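Local coordinates for possible adenyl cyclase-associated protein (Cryptosporidium parvum, PDB 2B0R) that probably binds and sequesters monomeric actin, as members of the cyclase-associated protein family do, through its C-terminal beta-helical domain, at residues Thr65-Ser70 and Ile86-Val91; Asn92-Glu97 and Phe104-Val109; Ile113-Cys118 and Pro130-Asp135; Leu123-Ile128 and Val140-Ser145. All coordinates share one frame; numbering follows the deposited sequence.

Contact 1: Thr65-Ser70 and Ile86-Val91; sequences TLSEGS and IVEQKV
In the parallel beta-helix of the CAP C-terminal domain, two successive coils stack edge to edge where T65 and L66 of strand 64-66 pair in parallel with I86 and V87 of strand 84-87. The backbone N and O of L66 grip I86 and E88, the residues on either side of V87. L66 N donates to I86 O at 2.8 Å, and L66 O accepts E88 N at the same distance, both bonds being nearly straight. On the face carrying T65 and I86, a chi1 of -70° sets T65 OG1 beside its own backbone N, where it lies 3.5 Å from I86 CD1. The same rotation turns the T65 methyl CG2 the other way, to 3.8 Å from E88 CG. E88 runs on extended past L66 O, and its OE1 ends beside the CB of S67. On the other face L66 points into the interior and packs on V75 of strand 74-81, in the opposite sheet. Beyond the strands the coils turn a corner, and side chains replace the ladder. Q89 bends sharply at chi2 (-55°), which folds its amide back over the 67-69 backbone with CG against G69 O. From there NE2 donates to S67 O at 3.2 Å, but from 47° above the carbonyl plane, a less well aligned bond than the two of the ladder. E88 O is taken by N107 ND2 of the next coil, and E68 OE2 by Y52 OH. At the far end, V91 CA directs its hydrogen at S70 O, 3.4 Å away.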
loop_
_atom_site.group_PDB
_atom_site.type_symbol
_atom_site.label_atom_id
_atom_site.label_comp_id
_atom_site.label_asym_id
_atom_site.label_seq_id
_atom_site.Cartn_x
_atom_site.Cartn_y
_atom_site.Cartn_z
ATOM N N THR A 65 29.074 7.516 -8.683
ATOM C CA THR A 65 28.683 8.729 -9.386
ATOM C C THR A 65 28.563 8.521 -10.882
ATOM O O THR A 65 29.474 8.027 -11.535
ATOM C CB THR A 65 29.642 9.916 -9.093
ATOM O OG1 THR A 65 29.470 10.343 -7.745
ATOM C CG2 THR A 65 29.355 11.103 -9.990
ATOM N N LEU A 66 27.416 8.920 -11.418
ATOM C CA LEU A 66 27.245 9.027 -12.844
ATOM C C LEU A 66 27.354 10.506 -13.217
ATOM O O LEU A 66 26.483 11.312 -12.881
ATOM C CB LEU A 66 25.907 8.445 -13.236
ATOM C CG LEU A 66 25.655 8.283 -14.718
ATOM C CD1 LEU A 66 26.450 7.119 -15.227
ATOM C CD2 LEU A 66 24.152 8.073 -14.952
ATOM N N SER A 67 28.434 10.865 -13.896
ATOM C CA SER A 67 28.716 12.271 -14.155
ATOM C C SER A 67 28.445 12.700 -15.601
ATOM O O SER A 67 28.599 13.859 -15.950
ATOM C CB SER A 67 30.147 12.604 -13.748
ATOM O OG SER A 67 31.039 11.823 -14.496
ATOM N N GLU A 68 28.026 11.761 -16.421
ATOM C CA GLU A 68 27.679 12.056 -17.793
ATOM C C GLU A 68 26.172 11.853 -18.012
ATOM O O GLU A 68 25.470 11.323 -17.143
ATOM C CB GLU A 68 28.503 11.186 -18.742
ATOM C CG GLU A 68 28.206 9.693 -18.647
ATOM C CD GLU A 68 28.902 8.913 -19.728
ATOM O OE1 GLU A 68 30.157 8.848 -19.698
ATOM O OE2 GLU A 68 28.209 8.367 -20.614
ATOM N N GLY A 69 25.680 12.282 -19.167
ATOM C CA GLY A 69 24.276 12.120 -19.511
ATOM C C GLY A 69 23.612 13.446 -19.811
ATOM O O GLY A 69 24.120 14.522 -19.459
ATOM N N SER A 70 22.464 13.367 -20.472
ATOM C CA SER A 70 21.681 14.550 -20.843
ATOM C C SER A 70 20.194 14.227 -20.674
ATOM O O SER A 70 19.843 13.114 -20.243
ATOM C CB SER A 70 21.970 14.919 -22.286
ATOM O OG SER A 70 21.600 13.843 -23.134
ATOM N N ILE A 86 24.789 8.796 -7.048
ATOM C CA ILE A 86 24.780 10.203 -7.369
ATOM C C ILE A 86 24.683 10.347 -8.847
ATOM O O ILE A 86 25.545 9.856 -9.587
ATOM C CB ILE A 86 26.077 10.909 -6.930
ATOM C CG1 ILE A 86 26.333 10.720 -5.431
ATOM C CG2 ILE A 86 26.021 12.395 -7.248
ATOM C CD1 ILE A 86 27.667 11.373 -4.916
ATOM N N VAL A 87 23.640 11.040 -9.284
ATOM C CA VAL A 87 23.454 11.339 -10.701
ATOM C C VAL A 87 23.698 12.833 -10.908
ATOM O O VAL A 87 23.022 13.674 -10.325
ATOM C CB VAL A 87 22.045 10.857 -11.195
ATOM C CG1 VAL A 87 21.819 11.197 -12.637
ATOM C CG2 VAL A 87 21.937 9.366 -11.016
ATOM N N GLU A 88 24.705 13.173 -11.695
ATOM C CA GLU A 88 25.098 14.575 -11.812
ATOM C C GLU A 88 24.218 15.353 -12.773
ATOM O O GLU A 88 23.822 16.477 -12.486
ATOM C CB GLU A 88 26.564 14.701 -12.187
ATOM C CG GLU A 88 27.465 14.235 -11.063
ATOM C CD GLU A 88 28.885 14.840 -11.072
ATOM O OE1 GLU A 88 29.426 15.192 -12.162
ATOM O OE2 GLU A 88 29.450 14.928 -9.961
ATOM N N GLN A 89 23.911 14.755 -13.915
ATOM C CA GLN A 89 23.154 15.452 -14.917
ATOM C C GLN A 89 21.661 15.317 -14.694
ATOM O O GLN A 89 21.172 14.322 -14.126
ATOM C CB GLN A 89 23.505 14.935 -16.313
ATOM C CG GLN A 89 24.982 14.973 -16.670
ATOM C CD GLN A 89 25.590 16.338 -16.528
ATOM O OE1 GLN A 89 25.047 17.325 -17.001
ATOM N NE2 GLN A 89 26.726 16.400 -15.872
ATOM N N LYS A 90 20.942 16.345 -15.131
ATOM C CA LYS A 90 19.519 16.236 -15.378
ATOM C C LYS A 90 19.333 15.265 -16.535
ATOM O O LYS A 90 19.983 15.373 -17.585
ATOM C CB LYS A 90 18.902 17.603 -15.692
ATOM C CG LYS A 90 17.391 17.634 -15.611
ATOM C CD LYS A 90 16.865 19.042 -15.544
ATOM C CE LYS A 90 15.377 19.073 -15.765
ATOM N NZ LYS A 90 14.840 20.483 -15.837
ATOM N N VAL A 91 18.469 14.291 -16.304
ATOM C CA VAL A 91 18.164 13.255 -17.273
ATOM C C VAL A 91 16.670 13.268 -17.538
ATOM O O VAL A 91 15.910 14.021 -16.896
ATOM C CB VAL A 91 18.572 11.870 -16.726
ATOM C CG1 VAL A 91 20.074 11.734 -16.717
ATOM C CG2 VAL A 91 18.052 11.697 -15.310
#

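Contact 2: Asn92-Glu97 and Phe104-Val109; sequences NSIFIE and FLVNGV
The backbones of N92-I96 and F104-V109 face each other across the core of the beta-helix, running 150° apart and diverging from a CA-CA distance of 5.1 Å at S93 and V109 to 9.8 Å at I96 and F104. Apolar side chains bridge this wedge. At its wide end I96 and F104 arrive from opposite directions, and the ring offers a face. I96 CD1 sits 4.0 Å from the ring centroid and only 2° off the ring normal, a well-centred CH-pi contact. The second branch of I96, its CG2, meets the ring at CZ, 3.7 Å away. With chi1 of -60° I96 holds CG1 beside its backbone N and CG2 anti to that N, which puts both arms on the same face, CD1 over the centre and CG2 out by the CZ rim. In the middle, I94 and V106 reach across tip to tip, CD1 of I94 touching CG1 of V106 at 3.6 Å. Where the chains converge, V109 CG1 meets I94 CG1 at 3.8 Å, the two side chains crossing at about a right angle. V109 CB also lies against N92 O at 3.6 Å, a carbonyl that accepts a hydrogen bond from S111 OG. I94, I96, F104, V106 and V109 are all buried, and what joins them is hydrophobic. In the layers around it, I94 and I96 pack also on I113 of strand 112-116, the next strand of their sheet. F104 extends to V77 of strand 74-81 and to I121 and L123, V106 touches M125 of strand 121-125, and V109 continues onto V129 and P130.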
loop_
_atom_site.group_PDB
_atom_site.type_symbol
_atom_site.label_atom_id
_atom_site.label_comp_id
_atom_site.label_asym_id
_atom_site.label_seq_id
_atom_site.Cartn_x
_atom_site.Cartn_y
_atom_site.Cartn_z
ATOM N N ASN A 92 16.230 12.416 -18.454
ATOM C CA ASN A 92 14.808 12.342 -18.746
ATOM C C ASN A 92 13.964 11.952 -17.545
ATOM O O ASN A 92 12.977 12.626 -17.201
ATOM C CB ASN A 92 14.525 11.362 -19.881
ATOM C CG ASN A 92 13.112 11.475 -20.367
ATOM O OD1 ASN A 92 12.289 10.638 -20.073
ATOM N ND2 ASN A 92 12.815 12.551 -21.049
ATOM N N SER A 93 14.359 10.846 -16.933
ATOM C CA SER A 93 13.613 10.216 -15.876
ATOM C C SER A 93 14.526 9.196 -15.250
ATOM O O SER A 93 15.547 8.822 -15.827
ATOM C CB SER A 93 12.373 9.510 -16.451
ATOM O OG SER A 93 12.753 8.451 -17.325
ATOM N N ILE A 94 14.157 8.721 -14.086
ATOM C CA ILE A 94 14.958 7.738 -13.415
ATOM C C ILE A 94 14.029 6.645 -12.895
ATOM O O ILE A 94 12.966 6.940 -12.346
ATOM C CB ILE A 94 15.716 8.367 -12.199
ATOM C CG1 ILE A 94 16.643 9.504 -12.649
ATOM C CG2 ILE A 94 16.468 7.274 -11.410
ATOM C CD1 ILE A 94 17.348 10.253 -11.479
ATOM N N PHE A 95 14.448 5.399 -13.048
ATOM C CA PHE A 95 13.700 4.256 -12.553
ATOM C C PHE A 95 14.555 3.542 -11.475
ATOM O O PHE A 95 15.704 3.183 -11.745
ATOM C CB PHE A 95 13.330 3.322 -13.744
ATOM C CG PHE A 95 12.600 2.059 -13.341
ATOM C CD1 PHE A 95 11.323 2.117 -12.768
ATOM C CD2 PHE A 95 13.179 0.803 -13.550
ATOM C CE1 PHE A 95 10.634 0.949 -12.395
ATOM C CE2 PHE A 95 12.488 -0.383 -13.188
ATOM C CZ PHE A 95 11.214 -0.300 -12.609
ATOM N N ILE A 96 14.010 3.369 -10.261
ATOM C CA ILE A 96 14.747 2.716 -9.159
ATOM C C ILE A 96 13.974 1.520 -8.650
ATOM O O ILE A 96 12.855 1.652 -8.156
ATOM C CB ILE A 96 15.001 3.661 -7.988
ATOM C CG1 ILE A 96 15.839 4.873 -8.427
ATOM C CG2 ILE A 96 15.705 2.938 -6.878
ATOM C CD1 ILE A 96 15.707 6.075 -7.476
ATOM N N GLU A 97 14.560 0.334 -8.789
ATOM C CA GLU A 97 13.889 -0.893 -8.349
ATOM C C GLU A 97 14.729 -1.781 -7.443
ATOM O O GLU A 97 15.953 -1.959 -7.658
ATOM C CB GLU A 97 13.398 -1.725 -9.517
ATOM C CG GLU A 97 12.509 -2.840 -9.005
ATOM C CD GLU A 97 12.037 -3.798 -10.054
ATOM O OE1 GLU A 97 12.437 -3.681 -11.240
ATOM O OE2 GLU A 97 11.248 -4.694 -9.671
ATOM N N PHE A 104 20.213 8.358 -2.594
ATOM C CA PHE A 104 20.369 8.851 -3.949
ATOM C C PHE A 104 20.473 10.355 -3.912
ATOM O O PHE A 104 19.653 11.010 -3.265
ATOM C CB PHE A 104 19.179 8.429 -4.834
ATOM C CG PHE A 104 18.996 6.940 -4.936
ATOM C CD1 PHE A 104 18.144 6.263 -4.061
ATOM C CD2 PHE A 104 19.665 6.215 -5.892
ATOM C CE1 PHE A 104 17.981 4.883 -4.152
ATOM C CE2 PHE A 104 19.515 4.853 -5.980
ATOM C CZ PHE A 104 18.675 4.185 -5.111
ATOM N N LEU A 105 21.471 10.912 -4.592
ATOM C CA LEU A 105 21.489 12.337 -4.832
ATOM C C LEU A 105 21.335 12.513 -6.298
ATOM O O LEU A 105 22.039 11.887 -7.072
ATOM C CB LEU A 105 22.783 12.984 -4.344
ATOM C CG LEU A 105 22.852 14.527 -4.375
ATOM C CD1 LEU A 105 22.188 15.164 -3.163
ATOM C CD2 LEU A 105 24.311 15.005 -4.452
ATOM N N VAL A 106 20.382 13.347 -6.695
ATOM C CA VAL A 106 20.111 13.580 -8.116
ATOM C C VAL A 106 20.007 15.059 -8.423
ATOM O O VAL A 106 19.714 15.892 -7.546
ATOM C CB VAL A 106 18.828 12.838 -8.621
ATOM C CG1 VAL A 106 18.907 11.334 -8.361
ATOM C CG2 VAL A 106 17.572 13.431 -8.032
ATOM N N ASN A 107 20.276 15.392 -9.670
ATOM C CA ASN A 107 20.077 16.743 -10.150
ATOM C C ASN A 107 18.557 17.024 -10.301
ATOM O O ASN A 107 17.907 17.597 -9.401
ATOM C CB ASN A 107 20.812 16.911 -11.464
ATOM C CG ASN A 107 20.790 18.323 -11.964
ATOM O OD1 ASN A 107 19.954 19.130 -11.573
ATOM N ND2 ASN A 107 21.694 18.627 -12.856
ATOM N N GLY A 108 18.006 16.621 -11.433
ATOM C CA GLY A 108 16.579 16.598 -11.598
ATOM C C GLY A 108 16.183 15.733 -12.764
ATOM O O GLY A 108 17.027 15.089 -13.385
ATOM N N VAL A 109 14.888 15.724 -13.071
ATOM C CA VAL A 109 14.380 14.996 -14.253
ATOM C C VAL A 109 13.380 15.807 -15.092
ATOM O O VAL A 109 12.714 16.696 -14.608
ATOM C CB VAL A 109 13.765 13.630 -13.853
ATOM C CG1 VAL A 109 14.817 12.764 -13.179
ATOM C CG2 VAL A 109 12.629 13.816 -12.913
#

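Contact 3: Ile113-Cys118 and Pro130-Asp135; sequences IEIVNC and PTISLD
I113 begins a four-rung parallel ladder with strand 131-135 in one sheet of the beta-helix, the strands belonging to successive coils and running only 8° apart in direction. I113 N donates to T131 O, and I113 O takes S133 N at 2.9 Å. The I113 side chain points into the core, where its CB lies 4.5 Å from I132 CG1 and it packs on V129. E114 faces the opposite way, outward with S133. Its CG lies 3.9 Å from S133 OG, and S133 rests also on Y154 of strand 152-156. I115 returns to the interior. Its backbone is held at both ends: I115 N donates to S133 O at 2.7 Å and I115 O accepts D135 N at 3.0 Å. Here I115 and L134 stand side by side and point the same way, with L134 CD2 at 3.7 Å from I115 CB and again near I115 CD1. V116 stands outward beside D135, pointing the same way, CG1 lying 3.7 Å from D135 OD1. In D135, CG is anti to the backbone N (chi1 170°), which carries the carboxylate alongside V116, while OD2 bonds S156 OG. N117 takes left-handed backbone angles and leads the chain out of the strand toward C118, whose N reaches S137 OG. The ladder closes as N117 N donates to D135 O at 3.0 Å, an oxygen that also accepts S137 OG.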
loop_
_atom_site.group_PDB
_atom_site.type_symbol
_atom_site.label_atom_id
_atom_site.label_comp_id
_atom_site.label_asym_id
_atom_site.label_seq_id
_atom_site.Cartn_x
_atom_site.Cartn_y
_atom_site.Cartn_z
ATOM N N ILE A 113 10.622 10.335 -11.389
ATOM C CA ILE A 113 11.402 9.264 -10.793
ATOM C C ILE A 113 10.445 8.225 -10.284
ATOM O O ILE A 113 9.472 8.526 -9.585
ATOM C CB ILE A 113 12.307 9.756 -9.636
ATOM C CG1 ILE A 113 13.352 10.744 -10.176
ATOM C CG2 ILE A 113 12.966 8.538 -8.902
ATOM C CD1 ILE A 113 13.906 11.622 -9.147
ATOM N N GLU A 114 10.730 7.000 -10.637
ATOM C CA GLU A 114 9.871 5.910 -10.348
ATOM C C GLU A 114 10.574 5.022 -9.343
ATOM O O GLU A 114 11.711 4.531 -9.589
ATOM C CB GLU A 114 9.635 5.152 -11.637
ATOM C CG GLU A 114 8.388 4.307 -11.693
ATOM C CD GLU A 114 8.077 3.885 -13.136
ATOM O OE1 GLU A 114 7.617 2.732 -13.333
ATOM O OE2 GLU A 114 8.314 4.709 -14.074
ATOM N N ILE A 115 9.921 4.817 -8.204
ATOM C CA ILE A 115 10.489 3.957 -7.164
ATOM C C ILE A 115 9.587 2.730 -6.969
ATOM O O ILE A 115 8.410 2.856 -6.669
ATOM C CB ILE A 115 10.805 4.766 -5.849
ATOM C CG1 ILE A 115 11.611 6.029 -6.211
ATOM C CG2 ILE A 115 11.564 3.900 -4.872
ATOM C CD1 ILE A 115 12.119 6.850 -5.069
ATOM N N VAL A 116 10.136 1.556 -7.199
ATOM C CA VAL A 116 9.351 0.317 -7.108
ATOM C C VAL A 116 10.031 -0.748 -6.256
ATOM O O VAL A 116 11.220 -1.076 -6.464
ATOM C CB VAL A 116 9.106 -0.328 -8.494
ATOM C CG1 VAL A 116 8.079 -1.459 -8.365
ATOM C CG2 VAL A 116 8.631 0.686 -9.467
ATOM N N ASN A 117 9.269 -1.316 -5.325
ATOM C CA ASN A 117 9.765 -2.410 -4.482
ATOM C C ASN A 117 11.075 -2.019 -3.795
ATOM O O ASN A 117 12.092 -2.738 -3.909
ATOM C CB ASN A 117 9.971 -3.682 -5.321
ATOM C CG ASN A 117 9.933 -4.938 -4.487
ATOM O OD1 ASN A 117 10.961 -5.597 -4.274
ATOM N ND2 ASN A 117 8.738 -5.289 -4.005
ATOM N N CYS A 118 11.073 -0.873 -3.110
ATOM C CA CYS A 118 12.265 -0.461 -2.414
ATOM C C CYS A 118 12.022 -0.315 -0.926
ATOM O O CYS A 118 10.904 -0.039 -0.502
ATOM C CB CYS A 118 12.788 0.850 -2.986
ATOM S SG CYS A 118 13.544 0.655 -4.543
ATOM N N PRO A 130 9.659 16.985 -11.384
ATOM C CA PRO A 130 8.199 17.268 -11.469
ATOM C C PRO A 130 7.313 16.245 -10.716
ATOM O O PRO A 130 6.412 16.648 -9.941
ATOM C CB PRO A 130 7.907 17.240 -12.978
ATOM C CG PRO A 130 9.256 17.470 -13.643
ATOM C CD PRO A 130 10.284 16.835 -12.715
ATOM N N THR A 131 7.635 14.958 -10.888
ATOM C CA THR A 131 6.799 13.841 -10.475
ATOM C C THR A 131 7.647 12.756 -9.837
ATOM O O THR A 131 8.697 12.367 -10.389
ATOM C CB THR A 131 6.126 13.214 -11.771
ATOM O OG1 THR A 131 5.190 14.141 -12.292
ATOM C CG2 THR A 131 5.423 11.916 -11.505
ATOM N N ILE A 132 7.191 12.229 -8.711
ATOM C CA ILE A 132 7.760 10.990 -8.160
ATOM C C ILE A 132 6.671 9.951 -7.900
ATOM O O ILE A 132 5.578 10.265 -7.415
ATOM C CB ILE A 132 8.505 11.204 -6.818
ATOM C CG1 ILE A 132 9.662 12.181 -6.978
ATOM C CG2 ILE A 132 9.000 9.828 -6.224
ATOM C CD1 ILE A 132 10.284 12.597 -5.616
ATOM N N SER A 133 6.994 8.700 -8.182
ATOM C CA SER A 133 6.041 7.646 -7.957
ATOM C C SER A 133 6.624 6.554 -7.076
ATOM O O SER A 133 7.732 6.045 -7.325
ATOM C CB SER A 133 5.495 7.125 -9.308
ATOM O OG SER A 133 5.555 5.729 -9.359
ATOM N N LEU A 134 5.879 6.224 -6.026
ATOM C CA LEU A 134 6.290 5.203 -5.063
ATOM C C LEU A 134 5.293 4.082 -5.038
ATOM O O LEU A 134 4.112 4.296 -4.766
ATOM C CB LEU A 134 6.370 5.778 -3.651
ATOM C CG LEU A 134 7.151 7.046 -3.368
ATOM C CD1 LEU A 134 7.104 7.293 -1.892
ATOM C CD2 LEU A 134 8.582 6.933 -3.829
ATOM N N ASP A 135 5.772 2.882 -5.284
ATOM C CA ASP A 135 4.915 1.731 -5.366
ATOM C C ASP A 135 5.550 0.532 -4.640
ATOM O O ASP A 135 6.718 0.192 -4.894
ATOM C CB ASP A 135 4.615 1.426 -6.847
ATOM C CG ASP A 135 3.908 0.096 -7.032
ATOM O OD1 ASP A 135 4.541 -0.845 -7.562
ATOM O OD2 ASP A 135 2.733 -0.021 -6.619
#

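Contact 4: Leu123-Ile128 and Val140-Ser145; sequences LQMTGI and VNIYTS
L123 and I142 form the inner, buried face of a parallel strand pair in the beta-helix, while Q124 and Y143 form the more exposed outer face. The tight part is the backbone ladder of three bonds, two of them almost straight: L123 N to N141 O, and Y143 N to L123 O at 2.6 Å. M125 N to Y143 O, at 3.2 Å, is the longer and more bent one. Inside, I142 CG2 is approached by L123 CD2 at 4.4 Å and by M125 CE at 4.3 Å. M125 curls to do so: chi3 of 76° turns CE back against T144, whose CG2 it also meets. I132 of the opposite sheet covers L123 and I142. Outside, Q124 and Y143 cross obliquely with CB-CB 3.8 Å, amide and ring planes 40° apart. The Y143 ring directs its edge at L123 O, which lies in the ring plane 3.5 Å from CD1, and W173 adds an edge-to-face partner. On the solvent side the contact thins at T126, which offers chiefly its O to S145 CB, while S145 itself stays well engaged. What closes this end is S145 OG, donating to G127 O at 2.7 Å, the donor standing 28° out of the carbonyl plane.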
loop_
_atom_site.group_PDB
_atom_site.type_symbol
_atom_site.label_atom_id
_atom_site.label_comp_id
_atom_site.label_asym_id
_atom_site.label_seq_id
_atom_site.Cartn_x
_atom_site.Cartn_y
_atom_site.Cartn_z
ATOM N N LEU A 123 16.066 9.882 -0.986
ATOM C CA LEU A 123 16.338 10.524 -2.232
ATOM C C LEU A 123 16.378 12.038 -2.047
ATOM O O LEU A 123 15.459 12.618 -1.449
ATOM C CB LEU A 123 15.288 10.128 -3.278
ATOM C CG LEU A 123 15.272 10.969 -4.577
ATOM C CD1 LEU A 123 16.078 10.310 -5.667
ATOM C CD2 LEU A 123 13.884 11.114 -5.055
ATOM N N GLN A 124 17.435 12.664 -2.565
ATOM C CA GLN A 124 17.565 14.101 -2.543
ATOM C C GLN A 124 17.847 14.641 -3.926
ATOM O O GLN A 124 18.602 14.051 -4.683
ATOM C CB GLN A 124 18.670 14.538 -1.581
ATOM C CG GLN A 124 18.966 16.061 -1.625
ATOM C CD GLN A 124 19.753 16.572 -0.413
ATOM O OE1 GLN A 124 20.589 15.867 0.134
ATOM N NE2 GLN A 124 19.472 17.803 0.004
ATOM N N MET A 125 17.238 15.777 -4.234
ATOM C CA MET A 125 17.414 16.439 -5.506
ATOM C C MET A 125 18.029 17.812 -5.272
ATOM O O MET A 125 17.767 18.439 -4.259
ATOM C CB MET A 125 16.048 16.594 -6.189
ATOM C CG MET A 125 15.151 17.594 -5.480
ATOM S SD MET A 125 13.442 17.713 -6.038
ATOM C CE MET A 125 12.740 16.224 -5.314
ATOM N N THR A 126 18.832 18.290 -6.214
ATOM C CA THR A 126 19.305 19.683 -6.130
ATOM C C THR A 126 18.550 20.565 -7.087
ATOM O O THR A 126 18.600 21.794 -6.959
ATOM C CB THR A 126 20.771 19.850 -6.504
ATOM O OG1 THR A 126 20.962 19.356 -7.832
ATOM C CG2 THR A 126 21.674 19.125 -5.537
ATOM N N GLY A 127 17.880 19.944 -8.065
ATOM C CA GLY A 127 17.150 20.686 -9.102
ATOM C C GLY A 127 15.650 20.414 -9.136
ATOM O O GLY A 127 14.994 20.348 -8.089
ATOM N N ILE A 128 15.111 20.267 -10.343
ATOM C CA ILE A 128 13.693 20.016 -10.508
ATOM C C ILE A 128 13.361 18.522 -10.704
ATOM O O ILE A 128 13.958 17.828 -11.543
ATOM C CB ILE A 128 13.060 20.845 -11.695
ATOM C CG1 ILE A 128 13.654 22.256 -11.786
ATOM C CG2 ILE A 128 11.519 20.920 -11.536
ATOM C CD1 ILE A 128 13.318 23.050 -13.171
ATOM N N VAL A 140 10.656 5.648 2.832
ATOM C CA VAL A 140 11.252 6.430 1.779
ATOM C C VAL A 140 11.162 7.872 2.183
ATOM O O VAL A 140 10.086 8.370 2.507
ATOM C CB VAL A 140 10.553 6.239 0.407
ATOM C CG1 VAL A 140 11.155 7.203 -0.631
ATOM C CG2 VAL A 140 10.680 4.809 -0.078
ATOM N N ASN A 141 12.312 8.534 2.185
ATOM C CA ASN A 141 12.404 9.950 2.486
ATOM C C ASN A 141 12.858 10.702 1.239
ATOM O O ASN A 141 13.859 10.355 0.584
ATOM C CB ASN A 141 13.378 10.191 3.644
ATOM C CG ASN A 141 12.706 10.105 5.040
ATOM O OD1 ASN A 141 11.674 9.471 5.230
ATOM N ND2 ASN A 141 13.340 10.745 6.026
ATOM N N ILE A 142 12.108 11.739 0.917
ATOM C CA ILE A 142 12.355 12.535 -0.269
ATOM C C ILE A 142 12.704 13.932 0.147
ATOM O O ILE A 142 11.886 14.607 0.781
ATOM C CB ILE A 142 11.106 12.545 -1.194
ATOM C CG1 ILE A 142 10.889 11.151 -1.764
ATOM C CG2 ILE A 142 11.310 13.495 -2.320
ATOM C CD1 ILE A 142 9.519 10.961 -2.335
ATOM N N TYR A 143 13.921 14.359 -0.198
ATOM C CA TYR A 143 14.420 15.708 0.143
ATOM C C TYR A 143 14.354 16.623 -1.064
ATOM O O TYR A 143 14.981 16.343 -2.100
ATOM C CB TYR A 143 15.851 15.660 0.690
ATOM C CG TYR A 143 15.997 14.808 1.942
ATOM C CD1 TYR A 143 16.100 13.415 1.859
ATOM C CD2 TYR A 143 16.027 15.388 3.200
ATOM C CE1 TYR A 143 16.214 12.652 2.985
ATOM C CE2 TYR A 143 16.156 14.617 4.341
ATOM C CZ TYR A 143 16.251 13.264 4.224
ATOM O OH TYR A 143 16.377 12.501 5.353
ATOM N N THR A 144 13.588 17.701 -0.947
ATOM C CA THR A 144 13.358 18.541 -2.103
ATOM C C THR A 144 14.306 19.714 -2.085
ATOM O O THR A 144 14.774 20.097 -1.034
ATOM C CB THR A 144 11.906 19.034 -2.181
ATOM O OG1 THR A 144 11.675 19.965 -1.139
ATOM C CG2 THR A 144 10.939 17.896 -2.008
ATOM N N SER A 145 14.616 20.241 -3.267
ATOM C CA SER A 145 15.301 21.515 -3.432
ATOM C C SER A 145 14.285 22.628 -3.223
ATOM O O SER A 145 13.107 22.407 -3.389
ATOM C CB SER A 145 15.856 21.622 -4.837
ATOM O OG SER A 145 14.793 21.722 -5.783
#

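All four contacts lie in one beta-helix, where successive coils place strands alternately in two facing sheets. Contacts 1 and 4 are lateral pairings in the sheet that runs from strand 64-66 through 102-106 to 140-143 and beyond, with centres 15 Å apart. Contact 3 is the equivalent pairing in the facing sheet, and contact 2 spans the core between the two, 9 Å from contacts 1 and 3 and 10 Å from contact 4. Along the chain contacts 1 and 2 close before the next opens, whereas the segments of 3 and 4 alternate, 12 Å apart, and meet through I132 and I142. Ladders and apolar core thus continue from coil to coil, making one elongated domain.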